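Local atomic coordinates of DUF2235 domain-containing protein (Pseudomonas aeruginosa, PDB entry 4O5P), a protein that is a type VI secretion effector with phospholipase activity, probably hydrolysing membrane phospholipids through an alpha/beta-hydrolase-type catalytic domain. Residues Ala93-Ala98 with Tyr232-Ser237. Residues are numbered along the deposited sequence; the frame is centred on the assembly and turned at random.
Sequences ARLIHA and YIYGFS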
ATOM      1  N   ALA A  93       4.838 -11.265   3.508  1.00 19.90           N
ATOM      2  CA  ALA A  93       5.849 -11.893   4.345  1.00 20.23           C
ATOM      3  C   ALA A  93       5.694 -13.404   4.279  1.00 21.90           C
ATOM      4  O   ALA A  93       6.687 -14.126   4.217  1.00 18.20           O
ATOM      5  CB  ALA A  93       5.762 -11.392   5.773  1.00 18.47           C
ATOM      6  N   ARG A  94       4.450 -13.881   4.268  1.00 19.10           N
ATOM      7  CA  ARG A  94       4.194 -15.314   4.132  1.00 21.06           C
ATOM      8  C   ARG A  94       4.776 -15.873   2.834  1.00 22.56           C
ATOM      9  O   ARG A  94       5.445 -16.900   2.851  1.00 20.90           O
ATOM     10  CB  ARG A  94       2.693 -15.622   4.283  1.00 18.31           C
ATOM     11  CG  ARG A  94       2.200 -15.441   5.719  1.00 17.38           C
ATOM     12  CD  ARG A  94       0.685 -15.425   5.836  1.00 18.53           C
ATOM     13  NE  ARG A  94       0.295 -14.781   7.089  1.00 19.20           N
ATOM     14  CZ  ARG A  94       0.006 -15.434   8.215  1.00 22.65           C
ATOM     15  NH1 ARG A  94       0.021 -16.762   8.245  1.00 21.45           N
ATOM     16  NH2 ARG A  94      -0.333 -14.760   9.302  1.00 21.20           N
ATOM     17  N   LEU A  95       4.575 -15.169   1.723  1.00 20.66           N
ATOM     18  CA  LEU A  95       5.099 -15.606   0.428  1.00 17.41           C
ATOM     19  C   LEU A  95       6.625 -15.558   0.349  1.00 20.47           C
ATOM     20  O   LEU A  95       7.241 -16.381  -0.351  1.00 18.69           O
ATOM     21  CB  LEU A  95       4.491 -14.765  -0.697  1.00 19.75           C
ATOM     22  CG  LEU A  95       3.014 -15.050  -0.939  1.00 25.93           C
ATOM     23  CD1 LEU A  95       2.420 -14.018  -1.884  1.00 21.77           C
ATOM     24  CD2 LEU A  95       2.843 -16.476  -1.481  1.00 20.97           C
ATOM     25  N   ILE A  96       7.221 -14.593   1.057  1.00 20.10           N
ATOM     26  CA  ILE A  96       8.674 -14.518   1.166  1.00 18.71           C
ATOM     27  C   ILE A  96       9.235 -15.683   2.013  1.00 18.94           C
ATOM     28  O   ILE A  96      10.215 -16.316   1.631  1.00 19.73           O
ATOM     29  CB  ILE A  96       9.121 -13.145   1.705  1.00 20.50           C
ATOM     30  CG1 ILE A  96       8.874 -12.060   0.644  1.00 15.90           C
ATOM     31  CG2 ILE A  96      10.598 -13.173   2.085  1.00 18.33           C
ATOM     32  CD1 ILE A  96       9.702 -12.265  -0.621  1.00 17.36           C
ATOM     33  N   HIS A  97       8.597 -15.974   3.144  1.00 18.72           N
ATOM     34  CA  HIS A  97       8.967 -17.113   3.973  1.00 19.24           C
ATOM     35  C   HIS A  97       8.948 -18.416   3.161  1.00 24.99           C
ATOM     36  O   HIS A  97       9.794 -19.284   3.355  1.00 22.03           O
ATOM     37  CB  HIS A  97       7.983 -17.279   5.138  1.00 21.95           C
ATOM     38  CG  HIS A  97       7.943 -16.124   6.086  1.00 23.16           C
ATOM     39  ND1 HIS A  97       6.902 -15.926   6.971  1.00 23.73           N
ATOM     40  CD2 HIS A  97       8.820 -15.117   6.308  1.00 24.51           C
ATOM     41  CE1 HIS A  97       7.142 -14.847   7.695  1.00 21.70           C
ATOM     42  NE2 HIS A  97       8.293 -14.333   7.305  1.00 22.84           N
ATOM     43  N   ALA A  98       7.962 -18.548   2.272  1.00 22.57           N
ATOM     44  CA  ALA A  98       7.798 -19.747   1.439  1.00 23.80           C
ATOM     45  C   ALA A  98       8.566 -19.682   0.123  1.00 23.65           C
ATOM     46  O   ALA A  98       8.466 -20.595  -0.708  1.00 23.57           O
ATOM     47  CB  ALA A  98       6.318 -19.998   1.154  1.00 24.54           C
ATOM     48  N   TYR A 232      10.351 -12.129  -9.666  1.00 18.45           N
ATOM     49  CA  TYR A 232       9.057 -12.461  -9.085  1.00 18.09           C
ATOM     50  C   TYR A 232       8.876 -11.456  -7.956  1.00 19.15           C
ATOM     51  O   TYR A 232       9.704 -11.386  -7.038  1.00 15.74           O
ATOM     52  CB  TYR A 232       9.057 -13.913  -8.589  1.00 18.26           C
ATOM     53  CG  TYR A 232       9.680 -14.825  -9.624  1.00 19.30           C
ATOM     54  CD1 TYR A 232      11.063 -14.990  -9.683  1.00 19.56           C
ATOM     55  CD2 TYR A 232       8.901 -15.466 -10.578  1.00 17.06           C
ATOM     56  CE1 TYR A 232      11.646 -15.784 -10.644  1.00 21.94           C
ATOM     57  CE2 TYR A 232       9.486 -16.267 -11.551  1.00 22.22           C
ATOM     58  CZ  TYR A 232      10.852 -16.421 -11.570  1.00 20.92           C
ATOM     59  OH  TYR A 232      11.448 -17.212 -12.527  1.00 24.32           O
ATOM     60  N   ILE A 233       7.820 -10.646  -8.053  1.00 18.75           N
ATOM     61  CA  ILE A 233       7.672  -9.456  -7.205  1.00 17.66           C
ATOM     62  C   ILE A 233       6.305  -9.488  -6.524  1.00 17.19           C
ATOM     63  O   ILE A 233       5.295  -9.633  -7.204  1.00 16.78           O
ATOM     64  CB  ILE A 233       7.733  -8.150  -8.052  1.00 15.79           C
ATOM     65  CG1 ILE A 233       8.952  -8.130  -8.998  1.00 19.57           C
ATOM     66  CG2 ILE A 233       7.714  -6.914  -7.156  1.00 16.18           C
ATOM     67  CD1 ILE A 233      10.275  -7.876  -8.328  1.00 15.06           C
ATOM     68  N   TYR A 234       6.266  -9.356  -5.198  1.00 14.67           N
ATOM     69  CA  TYR A 234       5.000  -9.371  -4.467  1.00 13.29           C
ATOM     70  C   TYR A 234       4.885  -8.047  -3.709  1.00 16.41           C
ATOM     71  O   TYR A 234       5.868  -7.584  -3.136  1.00 13.01           O
ATOM     72  CB  TYR A 234       4.943 -10.551  -3.472  1.00 15.70           C
ATOM     73  CG  TYR A 234       5.296 -11.909  -4.067  1.00 17.24           C
ATOM     74  CD1 TYR A 234       4.520 -12.477  -5.068  1.00 20.56           C
ATOM     75  CD2 TYR A 234       6.403 -12.618  -3.614  1.00 22.28           C
ATOM     76  CE1 TYR A 234       4.841 -13.712  -5.614  1.00 15.71           C
ATOM     77  CE2 TYR A 234       6.731 -13.855  -4.146  1.00 22.03           C
ATOM     78  CZ  TYR A 234       5.946 -14.395  -5.138  1.00 17.92           C
ATOM     79  OH  TYR A 234       6.285 -15.612  -5.672  1.00 15.93           O
ATOM     80  N   GLY A 235       3.700  -7.433  -3.704  1.00 12.72           N
ATOM     81  CA  GLY A 235       3.524  -6.196  -2.959  1.00 10.98           C
ATOM     82  C   GLY A 235       2.144  -6.112  -2.326  1.00 13.67           C
ATOM     83  O   GLY A 235       1.178  -6.640  -2.882  1.00 14.58           O
ATOM     84  N   PHE A 236       2.044  -5.458  -1.175  1.00 12.13           N
ATOM     85  CA  PHE A 236       0.701  -5.221  -0.592  1.00 14.80           C
ATOM     86  C   PHE A 236       0.594  -3.762  -0.183  1.00 12.14           C
ATOM     87  O   PHE A 236       1.542  -3.210   0.383  1.00 13.80           O
ATOM     88  CB  PHE A 236       0.457  -6.202   0.582  1.00 11.81           C
ATOM     89  CG  PHE A 236      -0.637  -5.804   1.563  1.00 16.85           C
ATOM     90  CD1 PHE A 236      -1.870  -5.281   1.146  1.00 12.04           C
ATOM     91  CD2 PHE A 236      -0.431  -6.013   2.923  1.00 15.45           C
ATOM     92  CE1 PHE A 236      -2.851  -4.945   2.090  1.00 14.02           C
ATOM     93  CE2 PHE A 236      -1.411  -5.694   3.866  1.00 15.94           C
ATOM     94  CZ  PHE A 236      -2.614  -5.155   3.452  1.00 12.65           C
ATOM     95  N   SER A 237      -0.538  -3.125  -0.499  1.00 13.36           N
ATOM     96  CA  SER A 237      -0.823  -1.762   0.000  1.00 13.67           C
ATOM     97  C   SER A 237       0.145  -0.757  -0.607  1.00 11.37           C
ATOM     98  O   SER A 237       0.317  -0.717  -1.811  1.00 12.89           O
ATOM     99  CB  SER A 237      -0.756  -1.712   1.529  1.00 12.65           C
ATOM    100  OG  SER A 237      -1.313  -0.491   2.043  1.00 14.86           O
TER
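Leu95 lies over one face of the Tyr234 phenol ring, and this pair makes most of the contact between the 93-98 helical turn and the 232-237 strand end. The evidence for a CH-pi contact is direct: Leu95 CD1 sits 4.3 Å from the centroid of the Tyr234 ring, only 18° off the ring normal. The methyl is displaced toward the rim, with Leu95 CD1 4.1 Å from Tyr234 CD1. Nearer the backbone, Leu95 CB comes within 4.1 Å of Tyr234 CD2, so CB and CD1 of the leucine lie over the same face, one near CD2 and the other near CD1 of the ring. The side chains meet at about a right angle. CB of Tyr234 already points at the helix, and chi1 of -50°, with CG anti to the carbonyl carbon, turns a ring face to Leu95. Ile96 arrives differently, bringing its CD1 to the ring edge, near the ring plane, at 4.5 Å from Tyr234 CD2; this touch is lighter.

The strand, 225-236, runs parallel to its neighbours 62-71 and 270-280 in the mixed sheet, as expected for an alpha/beta hydrolase, and segment 93-98 of helix 91-97 packs on this strand through side chains, with no hydrogen bond crossing between the segments. Gly235, still in the strand, and Ser237, just after it at the N-cap of helix 238-254, fit a GxSxG nucleophile elbow: Ser237 has a positive phi (67°), a strained backbone consistent with that turn, and its OG is hydrogen-bonded with His379 NE2. Ser237 is therefore probably the nucleophile of a Ser-His-Asp triad with His379 and Asp281. Around the buried pair, Met410 of helix 403-416 touches Leu95, while Thr68, Phe276 and Ala414 touch Tyr234.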